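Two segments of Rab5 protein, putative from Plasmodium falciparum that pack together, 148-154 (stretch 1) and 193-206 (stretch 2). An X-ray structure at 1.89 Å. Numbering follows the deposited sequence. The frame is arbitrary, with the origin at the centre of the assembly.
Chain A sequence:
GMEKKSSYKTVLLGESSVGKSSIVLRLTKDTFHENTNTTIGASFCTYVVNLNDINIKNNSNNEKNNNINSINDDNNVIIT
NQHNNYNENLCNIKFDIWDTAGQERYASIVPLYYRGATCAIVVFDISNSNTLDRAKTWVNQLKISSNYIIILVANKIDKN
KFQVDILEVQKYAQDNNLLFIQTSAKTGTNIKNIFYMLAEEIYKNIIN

Stretch 1 (148-154) YIIILVA
Stretch 2 (193-206) NIFYMLAEEIYKNI

A helix laid against a β-strand illustrates a general rule: the strand offers alternate side chains, the helix offers a stripe, and the fit depends on rotamers. In this Rab5 protein from Plasmodium falciparum, residues 149-154 form an extended strand with phi from -81° to -117° and psi from 94° to 128°, while residues 193-206 lie in a regular α-helix whose N-H groups bond to the carbonyl four residues earlier. The two run nearly antiparallel, at 158°, with axes 9.5 Å apart at closest approach. Register is set by Ile 149 and Leu 198, whose CA atoms lie 7.3 Å apart. Consequently Val 153 meets the N-terminal end of the 193-206 segment, at Ile 194, and Ile 149 reaches later turns, up to Asn 205.

No hydrogen bond crosses the interface, which buries 418 Å² in all; the contact is one of apolar packing. Ile 149, Ile 151 and Val 153 point toward the helix, whereas Ile 150 points away, as strand alternation requires. Branched at CB, all three fill space close to an extended backbone.

Ile 149 adopts chi1 m, chi2 t. Its CG2 lies 3.7 Å from CD2 of Leu 198 and 3.6 Å from CG of Glu 201, while its CD1 extends to within 3.8 Å of CG1 of Ile 202 and 4.1 Å of ND2 of Asn 205. Ile 151 instead takes chi1 t, chi2 t. This places its CG2 3.7 Å from Leu 198 CD2 and 4.2 Å from Ile 194 CG2, with its CD1 4.0 Å from Met 197 SD. The CD2 methyl of Leu 198 thus touches both isoleucines. Val 153, with chi1 t, makes a lighter contact through CG2, 4.1 Å from CD1 of Ile 194.

On the helix, Ile 194, Leu 198 and Ile 202 recur every four residues and share the m,t rotamer. Their CA-to-CB bonds point sideways, but the end of Leu 198 comes nearer to the strand. Met 197 points toward it, with chi angles m, t and p (chi3 75°), and presents its thioether sulfur to Ile 151.

Polar residues can serve here where their aliphatic portions or local bonds permit. Glu 201, chi1 t and chi2 p, packs its CG methylene against Ile 149 and remains partly exposed. Asn 205, chi1 m and chi2 -86°, directs ND2 back to the O of Glu 201 at 2.8 Å, an almost linear hydrogen bond (169°) that gives the amide a polar partner within the helix beside the isoleucine methyl.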

ATOM      1  N   TYR A 148      -8.535  -9.634  -7.310  1.00 17.52           N
ATOM      2  CA  TYR A 148      -7.310 -10.181  -6.753  1.00 17.16           C
ATOM      3  C   TYR A 148      -7.103 -11.540  -7.365  1.00 16.02           C
ATOM      4  O   TYR A 148      -8.071 -12.258  -7.636  1.00 16.10           O
ATOM      5  CB  TYR A 148      -7.404 -10.327  -5.221  1.00 16.82           C
ATOM      6  CG  TYR A 148      -7.622  -9.019  -4.493  1.00 17.54           C
ATOM      7  CD1 TYR A 148      -6.582  -8.098  -4.328  1.00 17.65           C
ATOM      8  CD2 TYR A 148      -8.879  -8.698  -3.975  1.00 17.69           C
ATOM      9  CE1 TYR A 148      -6.790  -6.881  -3.651  1.00 17.15           C
ATOM     10  CE2 TYR A 148      -9.106  -7.495  -3.307  1.00 16.89           C
ATOM     11  CZ  TYR A 148      -8.065  -6.599  -3.150  1.00 18.16           C
ATOM     12  OH  TYR A 148      -8.336  -5.434  -2.508  1.00 19.26           O
ATOM     13  N   ILE A 149      -5.845 -11.897  -7.581  1.00 16.12           N
ATOM     14  CA  ILE A 149      -5.492 -13.310  -7.734  1.00 16.13           C
ATOM     15  C   ILE A 149      -5.385 -13.882  -6.321  1.00 15.50           C
ATOM     16  O   ILE A 149      -4.492 -13.502  -5.550  1.00 16.60           O
ATOM     17  CB  ILE A 149      -4.171 -13.504  -8.530  1.00 15.90           C
ATOM     18  CG1 ILE A 149      -4.305 -12.903  -9.931  1.00 15.96           C
ATOM     19  CG2 ILE A 149      -3.832 -14.998  -8.614  1.00 16.35           C
ATOM     20  CD1 ILE A 149      -2.957 -12.695 -10.661  1.00 16.33           C
ATOM     21  N   ILE A 150      -6.314 -14.776  -5.979  1.00 15.24           N
ATOM     22  CA  ILE A 150      -6.416 -15.318  -4.617  1.00 14.42           C
ATOM     23  C   ILE A 150      -5.965 -16.775  -4.599  1.00 14.58           C
ATOM     24  O   ILE A 150      -6.428 -17.593  -5.404  1.00 15.23           O
ATOM     25  CB  ILE A 150      -7.847 -15.221  -4.047  1.00 13.87           C
ATOM     26  CG1 ILE A 150      -8.335 -13.762  -4.033  1.00 14.04           C
ATOM     27  CG2 ILE A 150      -7.918 -15.844  -2.644  1.00 13.92           C
ATOM     28  CD1 ILE A 150      -9.855 -13.659  -3.902  1.00 14.46           C
ATOM     29  N   ILE A 151      -5.051 -17.069  -3.679  1.00 13.73           N
ATOM     30  CA  ILE A 151      -4.638 -18.431  -3.385  1.00 14.05           C
ATOM     31  C   ILE A 151      -4.990 -18.787  -1.935  1.00 14.41           C
ATOM     32  O   ILE A 151      -4.608 -18.079  -0.981  1.00 14.47           O
ATOM     33  CB  ILE A 151      -3.158 -18.700  -3.760  1.00 13.31           C
ATOM     34  CG1 ILE A 151      -2.795 -20.182  -3.563  1.00 14.97           C
ATOM     35  CG2 ILE A 151      -2.171 -17.727  -3.027  1.00 12.98           C
ATOM     36  CD1 ILE A 151      -1.633 -20.610  -4.512  1.00 16.78           C
ATOM     37  N   LEU A 152      -5.761 -19.862  -1.793  1.00 14.20           N
ATOM     38  CA  LEU A 152      -6.163 -20.343  -0.485  1.00 15.10           C
ATOM     39  C   LEU A 152      -5.119 -21.368  -0.086  1.00 15.44           C
ATOM     40  O   LEU A 152      -4.818 -22.289  -0.855  1.00 15.17           O
ATOM     41  CB  LEU A 152      -7.571 -20.941  -0.536  1.00 15.11           C
ATOM     42  CG  LEU A 152      -8.110 -21.582   0.738  1.00 16.52           C
ATOM     43  CD1 LEU A 152      -8.337 -20.500   1.815  1.00 15.72           C
ATOM     44  CD2 LEU A 152      -9.428 -22.312   0.430  1.00 16.03           C
ATOM     45  N   VAL A 153      -4.532 -21.185   1.098  1.00 14.96           N
ATOM     46  CA  VAL A 153      -3.405 -22.033   1.517  1.00 14.94           C
ATOM     47  C   VAL A 153      -3.800 -22.852   2.740  1.00 15.18           C
ATOM     48  O   VAL A 153      -4.180 -22.300   3.785  1.00 15.83           O
ATOM     49  CB  VAL A 153      -2.096 -21.218   1.803  1.00 14.22           C
ATOM     50  CG1 VAL A 153      -0.970 -22.121   2.392  1.00 13.97           C
ATOM     51  CG2 VAL A 153      -1.604 -20.504   0.551  1.00 14.29           C
ATOM     52  N   ALA A 154      -3.727 -24.176   2.588  1.00 16.05           N
ATOM     53  CA  ALA A 154      -3.963 -25.108   3.686  1.00 16.71           C
ATOM     54  C   ALA A 154      -2.618 -25.427   4.324  1.00 17.47           C
ATOM     55  O   ALA A 154      -1.890 -26.312   3.853  1.00 18.38           O
ATOM     56  CB  ALA A 154      -4.645 -26.381   3.174  1.00 17.15           C
ATOM     57  N   ASN A 193       6.069 -23.117  -3.983  1.00 17.49           N
ATOM     58  CA  ASN A 193       5.011 -23.375  -4.969  1.00 17.71           C
ATOM     59  C   ASN A 193       3.822 -22.409  -4.823  1.00 17.27           C
ATOM     60  O   ASN A 193       3.131 -22.115  -5.792  1.00 16.17           O
ATOM     61  CB  ASN A 193       4.531 -24.834  -4.891  1.00 18.73           C
ATOM     62  CG  ASN A 193       5.489 -25.831  -5.573  1.00 23.26           C
ATOM     63  OD1 ASN A 193       6.220 -25.493  -6.496  1.00 27.22           O
ATOM     64  ND2 ASN A 193       5.440 -27.084  -5.133  1.00 28.67           N
ATOM     65  N   ILE A 194       3.594 -21.893  -3.613  1.00 16.68           N
ATOM     66  CA  ILE A 194       2.575 -20.836  -3.463  1.00 16.56           C
ATOM     67  C   ILE A 194       2.856 -19.737  -4.493  1.00 16.13           C
ATOM     68  O   ILE A 194       1.976 -19.290  -5.219  1.00 15.95           O
ATOM     69  CB  ILE A 194       2.607 -20.181  -2.049  1.00 16.32           C
ATOM     70  CG1 ILE A 194       2.205 -21.173  -0.956  1.00 15.93           C
ATOM     71  CG2 ILE A 194       1.730 -18.907  -2.024  1.00 17.81           C
ATOM     72  CD1 ILE A 194       2.510 -20.672   0.498  1.00 16.92           C
ATOM     73  N   PHE A 195       4.102 -19.299  -4.543  1.00 16.32           N
ATOM     74  CA  PHE A 195       4.481 -18.161  -5.336  1.00 16.92           C
ATOM     75  C   PHE A 195       4.707 -18.548  -6.788  1.00 17.59           C
ATOM     76  O   PHE A 195       4.527 -17.717  -7.669  1.00 16.68           O
ATOM     77  CB  PHE A 195       5.693 -17.486  -4.692  1.00 17.07           C
ATOM     78  CG  PHE A 195       5.358 -16.876  -3.358  1.00 16.64           C
ATOM     79  CD1 PHE A 195       4.844 -15.584  -3.286  1.00 16.50           C
ATOM     80  CD2 PHE A 195       5.481 -17.624  -2.184  1.00 17.25           C
ATOM     81  CE1 PHE A 195       4.510 -15.026  -2.072  1.00 17.68           C
ATOM     82  CE2 PHE A 195       5.141 -17.091  -0.960  1.00 18.06           C
ATOM     83  CZ  PHE A 195       4.647 -15.782  -0.895  1.00 17.99           C
ATOM     84  N   TYR A 196       5.028 -19.822  -7.035  1.00 18.14           N
ATOM     85  CA  TYR A 196       5.134 -20.321  -8.419  1.00 19.36           C
ATOM     86  C   TYR A 196       3.774 -20.221  -9.094  1.00 19.31           C
ATOM     87  O   TYR A 196       3.672 -19.723 -10.225  1.00 19.13           O
ATOM     88  CB  TYR A 196       5.623 -21.779  -8.479  1.00 20.84           C
ATOM     89  CG  TYR A 196       7.063 -22.000  -8.025  1.00 23.04           C
ATOM     90  CD1 TYR A 196       7.942 -20.934  -7.854  1.00 24.61           C
ATOM     91  CD2 TYR A 196       7.546 -23.289  -7.796  1.00 25.18           C
ATOM     92  CE1 TYR A 196       9.259 -21.142  -7.430  1.00 25.57           C
ATOM     93  CE2 TYR A 196       8.852 -23.505  -7.374  1.00 26.20           C
ATOM     94  CZ  TYR A 196       9.697 -22.429  -7.194  1.00 24.55           C
ATOM     95  OH  TYR A 196      11.000 -22.647  -6.790  1.00 26.88           O
ATOM     96  N   MET A 197       2.745 -20.690  -8.386  1.00 18.89           N
ATOM     97  CA  MET A 197       1.363 -20.679  -8.854  1.00 19.99           C
ATOM     98  C   MET A 197       0.860 -19.256  -9.098  1.00 19.47           C
ATOM     99  O   MET A 197       0.252 -18.969 -10.148  1.00 19.41           O
ATOM    100  CB  MET A 197       0.456 -21.413  -7.858  1.00 19.52           C
ATOM    101  CG  MET A 197       0.657 -22.958  -7.815  1.00 20.70           C
ATOM    102  SD  MET A 197      -0.486 -23.784  -6.674  1.00 22.22           S
ATOM    103  CE  MET A 197      -2.007 -23.717  -7.588  1.00 23.58           C
ATOM    104  N   LEU A 198       1.123 -18.366  -8.132  1.00 18.74           N
ATOM    105  CA  LEU A 198       0.787 -16.948  -8.272  1.00 18.21           C
ATOM    106  C   LEU A 198       1.481 -16.303  -9.459  1.00 18.36           C
ATOM    107  O   LEU A 198       0.847 -15.590 -10.232  1.00 18.35           O
ATOM    108  CB  LEU A 198       1.141 -16.167  -7.001  1.00 17.75           C
ATOM    109  CG  LEU A 198       0.235 -16.387  -5.783  1.00 17.05           C
ATOM    110  CD1 LEU A 198       0.762 -15.597  -4.571  1.00 13.82           C
ATOM    111  CD2 LEU A 198      -1.209 -15.983  -6.122  1.00 12.29           C
ATOM    112  N   ALA A 199       2.788 -16.525  -9.578  1.00 18.54           N
ATOM    113  CA  ALA A 199       3.564 -15.966 -10.676  1.00 18.85           C
ATOM    114  C   ALA A 199       3.057 -16.460 -12.046  1.00 19.48           C
ATOM    115  O   ALA A 199       2.920 -15.659 -12.991  1.00 18.42           O
ATOM    116  CB  ALA A 199       5.064 -16.251 -10.484  1.00 18.67           C
ATOM    117  N   GLU A 200       2.768 -17.760 -12.151  1.00 19.81           N
ATOM    118  CA  GLU A 200       2.154 -18.320 -13.383  1.00 21.23           C
ATOM    119  C   GLU A 200       0.849 -17.581 -13.735  1.00 20.54           C
ATOM    120  O   GLU A 200       0.613 -17.205 -14.879  1.00 20.65           O
ATOM    121  CB  GLU A 200       1.886 -19.826 -13.226  1.00 21.11           C
ATOM    122  CG  GLU A 200       3.158 -20.678 -13.147  1.00 22.07           C
ATOM    123  CD  GLU A 200       2.923 -22.098 -12.627  0.50 22.61           C
ATOM    124  OE1 GLU A 200       1.857 -22.389 -12.036  0.50 24.43           O
ATOM    125  OE2 GLU A 200       3.832 -22.935 -12.798  0.50 25.90           O
ATOM    126  N   GLU A 201       0.009 -17.371 -12.724  1.00 20.29           N
ATOM    127  CA  GLU A 201      -1.240 -16.654 -12.896  1.00 19.29           C
ATOM    128  C   GLU A 201      -1.044 -15.160 -13.267  1.00 19.36           C
ATOM    129  O   GLU A 201      -1.759 -14.643 -14.120  1.00 18.12           O
ATOM    130  CB  GLU A 201      -2.087 -16.805 -11.632  1.00 19.76           C
ATOM    131  CG  GLU A 201      -3.554 -16.521 -11.844  1.00 19.27           C
ATOM    132  CD  GLU A 201      -4.245 -17.521 -12.768  1.00 22.73           C
ATOM    133  OE1 GLU A 201      -3.818 -18.703 -12.876  1.00 21.92           O
ATOM    134  OE2 GLU A 201      -5.241 -17.104 -13.374  1.00 21.07           O
ATOM    135  N   ILE A 202      -0.086 -14.471 -12.638  1.00 19.11           N
ATOM    136  CA  ILE A 202       0.201 -13.081 -13.018  1.00 19.75           C
ATOM    137  C   ILE A 202       0.621 -13.013 -14.494  1.00 20.85           C
ATOM    138  O   ILE A 202       0.138 -12.162 -15.239  1.00 20.47           O
ATOM    139  CB  ILE A 202       1.286 -12.414 -12.132  1.00 19.75           C
ATOM    140  CG1 ILE A 202       0.775 -12.217 -10.701  1.00 18.04           C
ATOM    141  CG2 ILE A 202       1.707 -11.062 -12.714  1.00 19.06           C
ATOM    142  CD1 ILE A 202       1.916 -11.927  -9.678  1.00 19.01           C
ATOM    143  N   TYR A 203       1.507 -13.922 -14.902  1.00 22.10           N
ATOM    144  CA  TYR A 203       2.033 -13.942 -16.269  1.00 24.81           C
ATOM    145  C   TYR A 203       0.915 -14.171 -17.284  1.00 25.41           C
ATOM    146  O   TYR A 203       0.805 -13.458 -18.283  1.00 25.69           O
ATOM    147  CB  TYR A 203       3.064 -15.059 -16.417  1.00 26.23           C
ATOM    148  CG  TYR A 203       3.723 -15.101 -17.784  1.00 28.59           C
ATOM    149  CD1 TYR A 203       4.740 -14.209 -18.105  1.00 29.35           C
ATOM    150  CD2 TYR A 203       3.319 -16.026 -18.750  1.00 29.34           C
ATOM    151  CE1 TYR A 203       5.358 -14.241 -19.359  1.00 31.38           C
ATOM    152  CE2 TYR A 203       3.927 -16.064 -20.009  1.00 30.44           C
ATOM    153  CZ  TYR A 203       4.944 -15.166 -20.297  1.00 29.62           C
ATOM    154  OH  TYR A 203       5.560 -15.176 -21.531  1.00 32.54           O
ATOM    155  N   LYS A 204       0.102 -15.183 -17.004  1.00 25.80           N
ATOM    156  CA  LYS A 204      -1.068 -15.515 -17.800  1.00 26.87           C
ATOM    157  C   LYS A 204      -1.924 -14.262 -18.002  1.00 26.68           C
ATOM    158  O   LYS A 204      -2.415 -14.009 -19.103  1.00 26.92           O
ATOM    159  CB  LYS A 204      -1.839 -16.621 -17.089  1.00 27.33           C
ATOM    160  CG  LYS A 204      -3.045 -17.195 -17.811  1.00 30.12           C
ATOM    161  CD  LYS A 204      -3.726 -18.218 -16.904  1.00 32.91           C
ATOM    162  CE  LYS A 204      -4.697 -19.107 -17.669  1.00 35.41           C
ATOM    163  NZ  LYS A 204      -5.850 -18.342 -18.238  1.00 37.11           N
ATOM    164  N   ASN A 205      -2.076 -13.470 -16.942  1.00 26.14           N
ATOM    165  CA  ASN A 205      -2.827 -12.231 -17.011  1.00 25.84           C
ATOM    166  C   ASN A 205      -2.181 -11.102 -17.795  1.00 27.15           C
ATOM    167  O   ASN A 205      -2.863 -10.428 -18.569  1.00 27.59           O
ATOM    168  CB  ASN A 205      -3.230 -11.760 -15.612  1.00 25.01           C
ATOM    169  CG  ASN A 205      -4.485 -12.440 -15.140  1.00 23.80           C
ATOM    170  OD1 ASN A 205      -5.581 -11.989 -15.442  1.00 22.37           O
ATOM    171  ND2 ASN A 205      -4.333 -13.554 -14.436  1.00 23.21           N
ATOM    172  N   ILE A 206      -0.885 -10.882 -17.571  1.00 28.09           N
ATOM    173  CA  ILE A 206      -0.102  -9.885 -18.314  1.00 30.13           C
ATOM    174  C   ILE A 206      -0.173 -10.221 -19.800  1.00 31.08           C
ATOM    175  O   ILE A 206      -0.340  -9.334 -20.629  1.00 31.12           O
ATOM    176  CB  ILE A 206       1.391  -9.912 -17.941  1.00 29.94           C
ATOM    177  CG1 ILE A 206       1.624  -9.519 -16.486  1.00 30.07           C
ATOM    178  CG2 ILE A 206       2.193  -8.994 -18.891  1.00 32.00           C
ATOM    179  CD1 ILE A 206       3.082  -9.741 -16.070  1.00 32.22           C
TER